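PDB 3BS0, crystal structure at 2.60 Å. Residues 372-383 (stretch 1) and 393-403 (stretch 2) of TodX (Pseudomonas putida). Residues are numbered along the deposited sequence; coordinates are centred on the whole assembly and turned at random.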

# COMPACT_ATOMS: atom_id res chain seq x y z
N ALA A 372 -2.83 -0.44 10.98
CA ALA A 372 -1.51 0.20 10.86
C ALA A 372 -0.61 -0.79 10.13
O ALA A 372 -0.86 -2.00 10.18
CB ALA A 372 -0.95 0.49 12.24
N TYR A 373 0.44 -0.30 9.46
CA TYR A 373 1.34 -1.20 8.73
C TYR A 373 2.12 -2.07 9.70
O TYR A 373 2.32 -1.71 10.85
CB TYR A 373 2.30 -0.41 7.81
CG TYR A 373 3.27 0.53 8.51
CD1 TYR A 373 4.28 0.04 9.35
CD2 TYR A 373 3.17 1.91 8.34
CE1 TYR A 373 5.15 0.91 10.01
CE2 TYR A 373 4.04 2.79 9.00
CZ TYR A 373 5.02 2.28 9.83
OH TYR A 373 5.86 3.14 10.51
N LEU A 374 2.55 -3.23 9.21
CA LEU A 374 3.29 -4.16 10.04
C LEU A 374 4.78 -3.82 10.19
O LEU A 374 5.43 -3.30 9.28
CB LEU A 374 3.08 -5.57 9.51
CG LEU A 374 1.57 -5.83 9.50
CD1 LEU A 374 1.23 -7.18 8.94
CD2 LEU A 374 1.07 -5.71 10.92
N LYS A 375 5.30 -4.10 11.38
CA LYS A 375 6.69 -3.81 11.74
C LYS A 375 7.74 -4.65 11.03
O LYS A 375 8.71 -4.12 10.51
CB LYS A 375 6.85 -3.98 13.26
CG LYS A 375 7.71 -2.93 13.93
CD LYS A 375 7.48 -2.96 15.44
CE LYS A 375 6.02 -2.64 15.77
NZ LYS A 375 5.67 -2.91 17.19
N ARG A 376 7.55 -5.97 11.03
CA ARG A 376 8.51 -6.87 10.40
C ARG A 376 7.90 -7.72 9.28
O ARG A 376 6.68 -7.91 9.23
CB ARG A 376 9.10 -7.78 11.48
CG ARG A 376 9.91 -7.06 12.55
CD ARG A 376 10.32 -8.02 13.66
NE ARG A 376 11.45 -7.53 14.45
CZ ARG A 376 12.02 -8.22 15.43
NH1 ARG A 376 11.57 -9.43 15.75
NH2 ARG A 376 13.05 -7.71 16.08
N HIS A 377 8.76 -8.24 8.41
CA HIS A 377 8.35 -9.08 7.28
C HIS A 377 9.43 -10.11 7.00
O HIS A 377 10.61 -9.78 7.02
CB HIS A 377 8.20 -8.23 6.02
CG HIS A 377 7.19 -7.14 6.14
ND1 HIS A 377 5.85 -7.33 5.88
CD2 HIS A 377 7.32 -5.84 6.53
CE1 HIS A 377 5.20 -6.20 6.10
NE2 HIS A 377 6.07 -5.28 6.50
N VAL A 378 9.04 -11.35 6.74
CA VAL A 378 10.00 -12.41 6.40
C VAL A 378 9.58 -12.94 5.03
O VAL A 378 8.48 -13.46 4.85
CB VAL A 378 9.98 -13.57 7.39
CG1 VAL A 378 11.08 -14.56 7.04
CG2 VAL A 378 10.16 -13.06 8.80
N THR A 379 10.49 -12.82 4.07
CA THR A 379 10.20 -13.22 2.70
C THR A 379 11.01 -14.39 2.13
O THR A 379 12.09 -14.71 2.62
CB THR A 379 10.39 -12.02 1.78
OG1 THR A 379 11.78 -11.66 1.76
CG2 THR A 379 9.62 -10.85 2.30
N PHE A 380 10.46 -15.00 1.09
CA PHE A 380 11.09 -16.11 0.39
C PHE A 380 10.84 -15.92 -1.10
O PHE A 380 9.75 -15.53 -1.50
CB PHE A 380 10.47 -17.46 0.78
CG PHE A 380 10.94 -18.01 2.08
CD1 PHE A 380 10.84 -17.26 3.25
CD2 PHE A 380 11.40 -19.32 2.16
CE1 PHE A 380 11.19 -17.82 4.49
CE2 PHE A 380 11.75 -19.89 3.38
CZ PHE A 380 11.65 -19.14 4.56
N GLY A 381 11.84 -16.22 -1.92
CA GLY A 381 11.67 -16.07 -3.34
C GLY A 381 12.40 -17.12 -4.16
O GLY A 381 13.39 -17.70 -3.71
N GLY A 382 11.91 -17.35 -5.36
CA GLY A 382 12.52 -18.32 -6.24
C GLY A 382 12.37 -17.90 -7.69
O GLY A 382 11.41 -17.23 -8.06
N GLU A 383 13.35 -18.29 -8.50
CA GLU A 383 13.35 -18.00 -9.92
C GLU A 383 13.63 -19.27 -10.69
O GLU A 383 14.51 -20.05 -10.33
CB GLU A 383 14.41 -16.95 -10.28
CG GLU A 383 14.56 -16.72 -11.78
CD GLU A 383 15.55 -15.62 -12.14
OE1 GLU A 383 16.73 -15.73 -11.75
OE2 GLU A 383 15.16 -14.65 -12.81
N ASN A 393 9.40 -15.74 -11.66
CA ASN A 393 9.85 -15.35 -10.33
C ASN A 393 8.71 -15.49 -9.33
O ASN A 393 7.57 -15.13 -9.63
CB ASN A 393 10.32 -13.89 -10.31
CG ASN A 393 11.40 -13.60 -11.32
OD1 ASN A 393 12.59 -13.66 -11.02
ND2 ASN A 393 10.98 -13.27 -12.52
N LEU A 394 9.01 -16.01 -8.15
CA LEU A 394 8.01 -16.16 -7.11
C LEU A 394 8.52 -15.43 -5.88
O LEU A 394 9.73 -15.24 -5.71
CB LEU A 394 7.78 -17.63 -6.75
CG LEU A 394 7.28 -18.60 -7.82
CD1 LEU A 394 8.44 -19.05 -8.70
CD2 LEU A 394 6.64 -19.80 -7.14
N ALA A 395 7.61 -15.00 -5.02
CA ALA A 395 7.97 -14.32 -3.79
C ALA A 395 6.83 -14.51 -2.82
O ALA A 395 5.67 -14.61 -3.22
CB ALA A 395 8.22 -12.85 -4.05
N ILE A 396 7.15 -14.58 -1.53
CA ILE A 396 6.14 -14.75 -0.48
C ILE A 396 6.65 -13.99 0.73
O ILE A 396 7.64 -14.40 1.34
CB ILE A 396 5.91 -16.23 -0.09
CG1 ILE A 396 5.58 -17.09 -1.32
CG2 ILE A 396 4.73 -16.33 0.84
CD1 ILE A 396 6.78 -17.43 -2.24
N SER A 397 5.98 -12.89 1.06
CA SER A 397 6.38 -12.05 2.19
C SER A 397 5.39 -12.10 3.33
O SER A 397 4.21 -11.86 3.15
CB SER A 397 6.54 -10.62 1.72
OG SER A 397 6.84 -9.77 2.81
N PHE A 398 5.87 -12.43 4.53
CA PHE A 398 5.00 -12.53 5.69
C PHE A 398 5.19 -11.34 6.61
O PHE A 398 6.27 -11.14 7.17
CB PHE A 398 5.29 -13.79 6.50
CG PHE A 398 5.39 -15.05 5.69
CD1 PHE A 398 6.38 -15.19 4.72
CD2 PHE A 398 4.55 -16.11 5.94
CE1 PHE A 398 6.53 -16.39 4.03
CE2 PHE A 398 4.69 -17.32 5.24
CZ PHE A 398 5.68 -17.45 4.29
N GLY A 399 4.13 -10.54 6.74
CA GLY A 399 4.17 -9.39 7.62
C GLY A 399 3.94 -9.96 9.00
O GLY A 399 2.83 -10.37 9.32
N LEU A 400 4.99 -10.00 9.82
CA LEU A 400 4.88 -10.54 11.17
C LEU A 400 3.69 -9.98 11.94
O LEU A 400 3.40 -8.78 11.91
CB LEU A 400 6.18 -10.30 11.93
CG LEU A 400 7.35 -11.06 11.30
CD1 LEU A 400 8.61 -10.80 12.08
CD2 LEU A 400 7.04 -12.56 11.27
N ARG A 401 3.01 -10.89 12.63
CA ARG A 401 1.82 -10.57 13.40
C ARG A 401 2.09 -9.86 14.72
O ARG A 401 2.83 -10.36 15.56
CB ARG A 401 1.03 -11.85 13.66
CG ARG A 401 -0.02 -11.76 14.76
CD ARG A 401 -0.89 -13.00 14.74
NE ARG A 401 -1.83 -13.01 13.61
CZ ARG A 401 -3.08 -12.57 13.67
NH1 ARG A 401 -3.57 -12.07 14.81
NH2 ARG A 401 -3.86 -12.62 12.60
N GLU A 402 1.48 -8.70 14.91
CA GLU A 402 1.66 -7.99 16.16
C GLU A 402 0.32 -7.71 16.83
O GLU A 402 -0.67 -7.42 16.16
CB GLU A 402 2.44 -6.70 15.93
CG GLU A 402 1.85 -5.78 14.89
CD GLU A 402 2.81 -4.67 14.50
OE1 GLU A 402 3.84 -4.94 13.82
OE2 GLU A 402 2.52 -3.51 14.89
N ARG A 403 0.29 -7.85 18.16
CA ARG A 403 -0.91 -7.60 18.96
C ARG A 403 -0.89 -6.12 19.35
O ARG A 403 0.13 -5.46 19.18
CB ARG A 403 -0.93 -8.49 20.21
CG ARG A 403 -1.56 -9.90 20.05
CD ARG A 403 -0.71 -10.86 19.21
NE ARG A 403 -0.88 -12.27 19.61
CZ ARG A 403 -0.13 -13.27 19.15
NH1 ARG A 403 0.85 -13.03 18.29
NH2 ARG A 403 -0.33 -14.51 19.58

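Neighbouring strands in an antiparallel sheet are joined by a repetitive backbone ladder, and side chains add specificity where the repeat ends. This pair from TodX illustrates the principle. The strands of residues 376-383 and 393-403 run at 163° to each other, and the two stretches together bury 888 Å². Between them, V378 with F398, F380 with I396 and G382 with L394 form hydrogen-bonded pairs, each closed by two bonds. In the central pair, F380 N donates to I396 O at 2.9 Å and I396 N to F380 O at 2.8 Å. Between these rungs the CA atoms draw closer, to 4.0 Å for T379 CA and S397 CA, and CA-H...O contacts such as T379 CA to I396 O at 3.1 Å fill the intervals.

The residues that cover the most surface, L400 and E402, lie where this ladder gives out. L400 continues it by one bond, from L400 N to R376 O at 2.8 Å, while its CA-to-CB bond points sideways, and the side chain, with chi1 m and chi2 t, spreads along the neighbouring strand. Its CD2 lies 4.0 Å from V378 CG2, and its CD1 comes unusually close to R376 CB, at 3.1 Å, so that contact is tight in the model. An apolar chain suits this partly exposed position, where its neighbours are V378 and the CB of R376.

E402 takes over beyond the strand of stretch 1. Its CA-to-CB bond points toward the loop, and the p rotamer at chi1 is followed by a t at chi2. The carboxylate accepts a hydrogen bond from the backbone, K375 N to E402 OE1 at 3.0 Å, and forms a long salt bridge, K375 NZ to E402 OE2 at 3.9 Å. An acidic side chain thus serves a loop amide that has no strand carbonyl opposite it in the ladder. Its methylene portion is used too: E402 CG sits 4.0 Å from L374 CD2, and apolar packing against the buried leucine thus accompanies the polar contact.

The same leucine helps to explain G399. An ideal CB there would lie 2.8 Å from L374 CD1, a clash, and only 3.2 Å from H377 CE1. Without a side chain, G399 lets the imidazole approach, with H377 ND1 3.2 Å from G399 CA. On the other face, V378, F380, I396 and F398 present apolar groups; F380 CD1 and F398 CE1 approach only to 4.5 Å, a loose contact. Regular backbone bonding thus sets the register, and L400 and E402 secure its end.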